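Local coordinates for protein endoglycosidase (Bacteroides thetaiotaomicron, PDB 6Q64) that probably hydrolyses glycosidic bonds in complex N-glycans, as a glycoside hydrolase of family 18 with a TIM-barrel fold, at residues Q88-L91 against K92-P95; D117-F120 against F121-K125; Q159-F162 against I163-V166; N211-Q214 against V215-T219. The protein carries 1 engineered substitution. All blocks are in the same frame, centred on the assembly; numbering follows the deposited sequence.

Overall arrangement
The chain builds a barrel of eight parallel strands in the TIM-barrel manner, and the four contacts follow one another along it in series, with no nesting or crossing. Contact 1 turns the loop between strands 72-76 and 100-102. Contact 2 ends helix 112-123, which leads from strand 100-102 to strand 128-135; contacts 1 and 2 touch through Asp117 and Lys125, their centres about 10 Å apart. Contact 3 starts helix 162-179, and contact 4 lies in helix 211-224, after strand 184-189. Ile163 and Val166 of contact 3 pack on Val215 and Phe216 of contact 4, joining the two helices. Contacts 1 and 3 lie about 40 Å apart, centre to centre, on opposite sides of the chain's centre.

Contact 1: residues Q88-L91 against K92-P95; sequences QNYL and KMLP
Leu91 and Leu94 are the ends of a type I beta turn, closed by the backbone bond from Leu94 N to Leu91 O (3.0 Å, 161° at the hydrogen). The donor sits well above the plane of that carbonyl. One residue earlier, Met93 N reaches Tyr90 O in a weak bond of 3.4 Å, so that two turns overlap, the earlier one closed only weakly. Two apolar pairs follow the i to i+3 spacing. Tyr90 and the selenomethionine Met93 run side by side, Tyr90 CB meeting Met93 CG at 3.7 Å, short of the selenium; Leu91 CD2 and Leu94 CD1 approach more loosely, at 4.2 Å. Two residues on from Tyr90, Lys92 CE lies 3.7 Å from Tyr90 CD2; the lysine CG stands between the backbone N and the carbonyl carbon (chi1 68°), and from there the extended chain runs along the phenol ring. The lysine ammonium and two N-H groups of the turn find partners elsewhere: Lys92 NZ donates to Ala45 O and Ile43 O, while Asp117 receives Leu91 N on OD2 and Lys92 N on OD1. The chemistry is thus divided, the turn bonding its own carbonyls, a carboxylate from helix 112-123 taking up two N-H groups, and the ammonium of the buried Lys92 held by backbone oxygens.

Contact 2: residues D117-F120 against F121-K125; sequences DLKF and FQEVK
The C-terminal end of helix 112-123, the helix of a beta-alpha-beta unit, is built here by successive i to i+4 bonds. Phe121 N to Asp117 O (2.9 Å) is nearly straight at the hydrogen, 170°, and Gln122 N to Leu118 O (2.8 Å) and Glu123 N to Lys119 O continue the ladder. Phe120 O closes it by taking two donors: Val124 N at 2.9 Å, in the carbonyl plane, and Lys125 N in a weak bond of 3.4 Å as the chain leaves the helix. The side chains of Phe120 and Val124 repeat this link. With Phe120 CG anti to N (chi1 -175°), its ring lies across the last turn, and Val124 CB sits over its centre in a CH-pi contact, 4.0 Å from the centroid and 11° off the normal. Val124 CG1 comes down on ring atom CZ at 3.5 Å. Further round, the Gln122 amide lies against Leu118, its NE2 3.4 Å from Leu118 CD1; that nitrogen is held by Asn181 O. Lys119 NZ and Glu123 OE1 stay 5.6 Å apart, too far for a salt bridge. Outside the helix, Lys92 gives the Phe120 ring a cation-pi partner, and Lys125 NZ pairs with Asp96. Val124 packs on Phe59 of helix 53-65, while a backbone hydrogen bond joins Phe121 to Gly127, just ahead of strand 128-135.

Contact 3: residues Q159-F162 against I163-V166; sequences QGNF and IEGV
Asn161 does two jobs where the chain enters helix 162-179: it centres an inverse gamma turn, in which Phe162 N reaches back weakly to Gly160 O (2.9 Å), and it is the N-cap whose side chain accepts from Ile163 N. That capping bond, OD1 to Ile163 N, is 3.3 Å long and rather bent (135°), the donor tilted 19° from the amide plane. The same oxygen also rests 3.4 Å from Ile163 CB. The Asn161 carbonyl adds two weak bonds, to Glu164 N at 2.7 Å and to Gly165 N at 3.4 Å, while Phe162 O receives Val166 N on a lone pair at 3.2 Å. Phe162 CG stands opposite its own N (chi1 -177°), which swings the ring along the first turn until CE1 meets Val166 CG2 at 3.3 Å, a tight approach. Glu164 CG lies 3.9 Å from Asn161 CG, and the bend at chi2 then directs the carboxylate; it does not bond the amide, and Glu164 OE2 forms a long, weak ion pair with Lys167. Ile163 and Val166 face helix 211-224, on Val215 and Phe216. An asparagine side chain accepting the N-H two residues on is the classic helix N-cap.

Contact 4: residues N211-Q214 against V215-T219; sequences NKMQ and VFIET
Gln214 places its CG anti to the backbone N (chi1 166°) and then bends at chi2, 75°, which turns its amide along the helix toward Glu218 one turn on. There NE2 donates to Glu218 OE2 at 2.8 Å and almost straight, 175° at the hydrogen, an i to i+4 side-chain pair of this helix. The carboxylate oxygen lies in the amide plane but is approached on its anti side, and the two flat groups are strongly twisted against each other. The other amide atom, Gln214 OE1, accepts from Thr244 OG1, so both ends of the amide are engaged and its rotation is fixed. In the main chain the same i to i+4 spacing recurs, Glu218 N to Gln214 O at 2.8 Å, next to Phe216 N to Lys212 O at 3.0 Å. On another side of the helix, the selenomethionine Met213 bends twice and lays its selenium beside Phe216: SE is 3.6 Å from CD2 and 4.5 Å from the ring centroid, an oblique Met-aromatic contact. Ile217 is tucked against the same turn, its CG1 3.3 Å from Met213 O. Met213 and Phe216 both touch Ile135 of strand 128-135, and they reach Tyr189 and Ile187, respectively, on strand 184-189. A helix laying apolar side chains on the parallel strands in this way is the arrangement of a TIM barrel's outer layer.

Contact 1: residues Q88-L91 against K92-P95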
# COMPACT_ATOMS: atom_id res chain seq x y z
N GLN A 88 18.91 2.80 1.39
CA GLN A 88 17.70 3.51 0.87
C GLN A 88 17.11 2.86 -0.40
O GLN A 88 15.94 3.19 -0.72
CB GLN A 88 18.09 4.97 0.63
CG GLN A 88 17.00 5.85 0.02
CD GLN A 88 17.47 7.28 -0.09
OE1 GLN A 88 18.54 7.54 -0.67
NE2 GLN A 88 16.73 8.20 0.51
N ASN A 89 17.84 2.00 -1.12
CA ASN A 89 17.39 1.49 -2.45
C ASN A 89 16.94 0.01 -2.33
O ASN A 89 16.72 -0.68 -3.37
CB ASN A 89 18.48 1.69 -3.52
CG ASN A 89 18.97 3.12 -3.65
OD1 ASN A 89 20.04 3.45 -3.15
ND2 ASN A 89 18.24 3.97 -4.36
N TYR A 90 16.79 -0.46 -1.10
CA TYR A 90 16.59 -1.89 -0.76
C TYR A 90 15.29 -2.10 0.04
O TYR A 90 15.12 -1.50 1.17
CB TYR A 90 17.75 -2.34 0.13
CG TYR A 90 19.01 -2.72 -0.59
CD1 TYR A 90 19.96 -1.77 -0.91
CD2 TYR A 90 19.28 -4.05 -0.88
CE1 TYR A 90 21.13 -2.13 -1.56
CE2 TYR A 90 20.45 -4.42 -1.50
CZ TYR A 90 21.38 -3.46 -1.85
OH TYR A 90 22.52 -3.86 -2.49
N LEU A 91 14.40 -2.96 -0.45
CA LEU A 91 13.21 -3.37 0.36
C LEU A 91 13.70 -4.02 1.66
O LEU A 91 13.12 -3.70 2.73
CB LEU A 91 12.35 -4.37 -0.41
CG LEU A 91 11.68 -3.85 -1.68
CD1 LEU A 91 11.02 -5.01 -2.40
CD2 LEU A 91 10.67 -2.75 -1.37
N LYS A 92 14.75 -4.85 1.57
CA LYS A 92 15.18 -5.74 2.68
C LYS A 92 15.81 -4.93 3.82
O LYS A 92 15.96 -5.45 4.94
CB LYS A 92 16.10 -6.85 2.17
CG LYS A 92 17.49 -6.44 1.68
CD LYS A 92 18.47 -7.59 1.64
CE LYS A 92 19.75 -7.26 0.89
NZ LYS A 92 20.47 -8.47 0.42
N MSE A 93 16.12 -3.65 3.54
CA MSE A 93 16.75 -2.77 4.53
C MSE A 93 15.74 -1.80 5.14
O MSE A 93 16.11 -0.92 5.92
CB MSE A 93 17.90 -1.96 3.90
CG MSE A 93 19.14 -2.77 3.48
SE MSE A 93 19.72 -4.08 4.82
CE MSE A 93 19.30 -5.93 4.38
N LEU A 94 14.47 -1.94 4.78
CA LEU A 94 13.44 -1.10 5.35
C LEU A 94 13.33 -1.44 6.83
O LEU A 94 13.62 -2.55 7.23
CB LEU A 94 12.11 -1.40 4.66
CG LEU A 94 11.94 -0.83 3.27
CD1 LEU A 94 10.72 -1.46 2.59
CD2 LEU A 94 11.82 0.68 3.36
N PRO A 95 12.79 -0.54 7.66
CA PRO A 95 12.45 -0.88 9.03
C PRO A 95 11.68 -2.20 9.11
O PRO A 95 10.84 -2.46 8.27
CB PRO A 95 11.58 0.28 9.47
CG PRO A 95 12.07 1.45 8.61
CD PRO A 95 12.41 0.83 7.28

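Contact 2: residues D117-F120 against F121-K125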
# COMPACT_ATOMS: atom_id res chain seq x y z
N ASP A 117 16.50 -8.97 -3.68
CA ASP A 117 16.07 -8.04 -2.61
C ASP A 117 14.67 -8.48 -2.18
O ASP A 117 14.46 -8.86 -1.02
CB ASP A 117 16.08 -6.59 -3.11
CG ASP A 117 15.83 -5.54 -2.00
OD1 ASP A 117 15.98 -5.90 -0.82
OD2 ASP A 117 15.46 -4.36 -2.33
N LEU A 118 13.75 -8.49 -3.15
CA LEU A 118 12.36 -8.95 -3.00
C LEU A 118 12.33 -10.36 -2.39
O LEU A 118 11.51 -10.57 -1.48
CB LEU A 118 11.70 -8.92 -4.38
CG LEU A 118 10.24 -9.39 -4.40
CD1 LEU A 118 9.39 -8.43 -3.58
CD2 LEU A 118 9.71 -9.51 -5.82
N LYS A 119 13.15 -11.30 -2.87
CA LYS A 119 13.07 -12.71 -2.39
C LYS A 119 13.32 -12.71 -0.87
O LYS A 119 12.61 -13.44 -0.14
CB LYS A 119 14.00 -13.65 -3.17
CG LYS A 119 14.06 -15.10 -2.68
CD LYS A 119 14.32 -16.15 -3.75
CE LYS A 119 13.12 -16.30 -4.68
NZ LYS A 119 13.45 -17.01 -5.94
N PHE A 120 14.27 -11.88 -0.41
CA PHE A 120 14.73 -11.81 1.00
C PHE A 120 13.62 -11.15 1.82
O PHE A 120 13.12 -11.71 2.83
CB PHE A 120 16.06 -11.07 1.11
CG PHE A 120 16.62 -11.08 2.50
CD1 PHE A 120 16.21 -10.15 3.43
CD2 PHE A 120 17.48 -12.07 2.91
CE1 PHE A 120 16.67 -10.20 4.73
CE2 PHE A 120 17.95 -12.12 4.21
CZ PHE A 120 17.55 -11.18 5.12
N PHE A 121 13.21 -9.97 1.37
CA PHE A 121 12.05 -9.20 1.88
C PHE A 121 10.83 -10.10 2.09
O PHE A 121 10.17 -9.96 3.11
CB PHE A 121 11.68 -8.08 0.92
CG PHE A 121 10.66 -7.12 1.46
CD1 PHE A 121 10.89 -6.42 2.62
CD2 PHE A 121 9.45 -6.92 0.82
CE1 PHE A 121 9.96 -5.50 3.10
CE2 PHE A 121 8.53 -6.01 1.31
CZ PHE A 121 8.79 -5.30 2.44
N GLN A 122 10.52 -10.97 1.14
CA GLN A 122 9.33 -11.85 1.22
C GLN A 122 9.57 -13.00 2.19
O GLN A 122 8.74 -13.14 3.05
CB GLN A 122 8.96 -12.40 -0.16
CG GLN A 122 8.39 -11.35 -1.10
CD GLN A 122 8.36 -11.90 -2.50
OE1 GLN A 122 9.02 -12.90 -2.83
NE2 GLN A 122 7.56 -11.26 -3.34
N GLU A 123 10.63 -13.78 2.04
CA GLU A 123 10.82 -15.12 2.69
C GLU A 123 11.38 -15.02 4.12
O GLU A 123 11.12 -15.93 4.94
CB GLU A 123 11.81 -15.94 1.86
CG GLU A 123 11.20 -16.57 0.62
CD GLU A 123 12.01 -17.72 0.03
OE1 GLU A 123 11.48 -18.41 -0.87
OE2 GLU A 123 13.17 -17.94 0.47
N VAL A 124 12.18 -14.00 4.41
CA VAL A 124 12.93 -13.88 5.69
C VAL A 124 12.21 -12.83 6.54
O VAL A 124 11.81 -13.15 7.65
CB VAL A 124 14.41 -13.53 5.47
CG1 VAL A 124 15.10 -13.12 6.76
CG2 VAL A 124 15.17 -14.66 4.82
N LYS A 125 12.12 -11.61 6.03
CA LYS A 125 11.19 -10.59 6.56
C LYS A 125 9.81 -11.08 6.13
O LYS A 125 9.75 -11.86 5.16
CB LYS A 125 11.59 -9.24 5.98
CG LYS A 125 13.00 -8.81 6.34
CD LYS A 125 13.29 -7.36 6.03
CE LYS A 125 13.84 -6.61 7.22
NZ LYS A 125 13.66 -5.15 7.05

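Contact 3: residues Q159-F162 against I163-V166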
# COMPACT_ATOMS: atom_id res chain seq x y z
N GLN A 159 -13.81 -8.93 -27.85
CA GLN A 159 -14.13 -9.08 -29.31
C GLN A 159 -15.35 -8.21 -29.63
O GLN A 159 -16.31 -8.72 -30.21
CB GLN A 159 -14.21 -10.57 -29.67
CG GLN A 159 -12.87 -11.27 -29.47
CD GLN A 159 -12.78 -12.73 -29.83
OE1 GLN A 159 -13.17 -13.16 -30.92
NE2 GLN A 159 -12.21 -13.51 -28.93
N GLY A 160 -15.26 -6.91 -29.29
CA GLY A 160 -16.40 -5.99 -29.20
C GLY A 160 -16.96 -5.98 -27.79
O GLY A 160 -17.50 -4.93 -27.38
N ASN A 161 -16.82 -7.08 -27.04
CA ASN A 161 -17.30 -7.17 -25.63
C ASN A 161 -16.33 -6.36 -24.75
O ASN A 161 -15.40 -6.96 -24.15
CB ASN A 161 -17.48 -8.64 -25.20
CG ASN A 161 -18.32 -8.82 -23.94
OD1 ASN A 161 -18.34 -7.99 -23.03
ND2 ASN A 161 -19.01 -9.94 -23.88
N PHE A 162 -16.54 -5.05 -24.67
CA PHE A 162 -15.79 -4.14 -23.75
C PHE A 162 -15.36 -4.89 -22.49
O PHE A 162 -14.26 -4.65 -22.04
CB PHE A 162 -16.64 -2.94 -23.33
CG PHE A 162 -15.94 -1.93 -22.45
CD1 PHE A 162 -15.60 -2.23 -21.13
CD2 PHE A 162 -15.65 -0.66 -22.93
CE1 PHE A 162 -14.98 -1.28 -20.33
CE2 PHE A 162 -15.01 0.27 -22.13
CZ PHE A 162 -14.67 -0.03 -20.83
N ILE A 163 -16.22 -5.73 -21.92
CA ILE A 163 -16.05 -6.40 -20.60
C ILE A 163 -15.06 -7.56 -20.73
O ILE A 163 -14.33 -7.81 -19.74
CB ILE A 163 -17.41 -6.85 -20.02
CG1 ILE A 163 -18.21 -5.66 -19.49
CG2 ILE A 163 -17.28 -7.96 -18.98
CD1 ILE A 163 -18.08 -5.42 -18.03
N GLU A 164 -15.01 -8.27 -21.87
CA GLU A 164 -13.99 -9.35 -22.03
C GLU A 164 -12.59 -8.71 -21.99
O GLU A 164 -11.62 -9.41 -21.61
CB GLU A 164 -14.23 -10.20 -23.28
CG GLU A 164 -15.39 -11.19 -23.15
CD GLU A 164 -15.53 -11.88 -21.80
OE1 GLU A 164 -14.77 -12.82 -21.53
OE2 GLU A 164 -16.39 -11.44 -21.02
N GLY A 165 -12.51 -7.43 -22.37
CA GLY A 165 -11.29 -6.59 -22.41
C GLY A 165 -10.90 -6.08 -21.03
O GLY A 165 -9.69 -5.94 -20.75
N VAL A 166 -11.88 -5.80 -20.18
CA VAL A 166 -11.62 -5.50 -18.74
C VAL A 166 -11.15 -6.81 -18.12
O VAL A 166 -10.07 -6.80 -17.51
CB VAL A 166 -12.84 -4.89 -18.04
CG1 VAL A 166 -12.56 -4.56 -16.59
CG2 VAL A 166 -13.28 -3.61 -18.72

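Contact 4: residues N211-Q214 against V215-T219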
# COMPACT_ATOMS: atom_id res chain seq x y z
N ASN A 211 -20.37 -1.39 -13.03
CA ASN A 211 -20.23 -2.86 -13.14
C ASN A 211 -18.88 -3.19 -13.78
O ASN A 211 -18.51 -4.39 -13.72
CB ASN A 211 -21.31 -3.52 -14.00
CG ASN A 211 -21.28 -5.04 -13.97
OD1 ASN A 211 -21.11 -5.65 -12.88
ND2 ASN A 211 -21.49 -5.66 -15.16
N LYS A 212 -18.22 -2.21 -14.42
CA LYS A 212 -16.98 -2.48 -15.21
C LYS A 212 -15.85 -2.54 -14.20
O LYS A 212 -15.16 -3.57 -14.09
CB LYS A 212 -16.76 -1.53 -16.41
CG LYS A 212 -16.95 -0.05 -16.14
CD LYS A 212 -17.24 0.80 -17.37
CE LYS A 212 -17.70 2.17 -16.93
NZ LYS A 212 -17.45 3.18 -17.98
N MSE A 213 -15.80 -1.52 -13.35
CA MSE A 213 -14.91 -1.56 -12.20
C MSE A 213 -15.21 -2.76 -11.29
O MSE A 213 -14.35 -3.19 -10.54
CB MSE A 213 -14.95 -0.22 -11.45
CG MSE A 213 -13.63 0.12 -10.76
SE MSE A 213 -11.99 0.03 -11.90
CE MSE A 213 -12.75 1.57 -12.78
N GLN A 214 -16.41 -3.34 -11.36
CA GLN A 214 -16.77 -4.44 -10.48
C GLN A 214 -16.13 -5.73 -11.00
O GLN A 214 -15.61 -6.51 -10.18
CB GLN A 214 -18.29 -4.56 -10.39
CG GLN A 214 -18.80 -5.86 -9.76
CD GLN A 214 -18.62 -5.91 -8.25
OE1 GLN A 214 -18.63 -4.88 -7.56
NE2 GLN A 214 -18.46 -7.12 -7.74
N VAL A 215 -16.20 -6.00 -12.30
CA VAL A 215 -15.68 -7.31 -12.82
C VAL A 215 -14.15 -7.18 -12.98
O VAL A 215 -13.44 -8.21 -13.00
CB VAL A 215 -16.44 -7.82 -14.06
CG1 VAL A 215 -16.33 -6.87 -15.24
CG2 VAL A 215 -16.03 -9.24 -14.45
N PHE A 216 -13.67 -5.93 -12.98
CA PHE A 216 -12.22 -5.62 -12.89
C PHE A 216 -11.68 -6.23 -11.60
O PHE A 216 -10.90 -7.22 -11.62
CB PHE A 216 -12.01 -4.11 -12.97
CG PHE A 216 -10.56 -3.73 -12.94
CD1 PHE A 216 -9.69 -4.21 -13.91
CD2 PHE A 216 -10.04 -2.94 -11.91
CE1 PHE A 216 -8.34 -3.87 -13.88
CE2 PHE A 216 -8.70 -2.62 -11.88
CZ PHE A 216 -7.85 -3.08 -12.87
N ILE A 217 -12.14 -5.67 -10.49
CA ILE A 217 -11.80 -6.09 -9.11
C ILE A 217 -12.17 -7.56 -8.92
O ILE A 217 -11.44 -8.25 -8.23
CB ILE A 217 -12.57 -5.21 -8.12
CG1 ILE A 217 -12.08 -3.76 -8.17
CG2 ILE A 217 -12.51 -5.78 -6.72
CD1 ILE A 217 -12.99 -2.82 -7.45
N GLU A 218 -13.29 -8.00 -9.47
CA GLU A 218 -13.75 -9.41 -9.35
C GLU A 218 -12.66 -10.33 -9.93
O GLU A 218 -12.38 -11.36 -9.28
CB GLU A 218 -15.10 -9.59 -10.04
CG GLU A 218 -16.26 -9.87 -9.10
CD GLU A 218 -17.59 -10.02 -9.83
OE1 GLU A 218 -17.61 -10.70 -10.89
OE2 GLU A 218 -18.58 -9.43 -9.37
N THR A 219 -12.08 -9.95 -11.08
CA THR A 219 -11.10 -10.78 -11.84
C THR A 219 -9.74 -10.80 -11.14
O THR A 219 -9.12 -11.86 -11.10
CB THR A 219 -10.85 -10.28 -13.27
OG1 THR A 219 -12.08 -10.06 -13.96
CG2 THR A 219 -10.01 -11.27 -14.05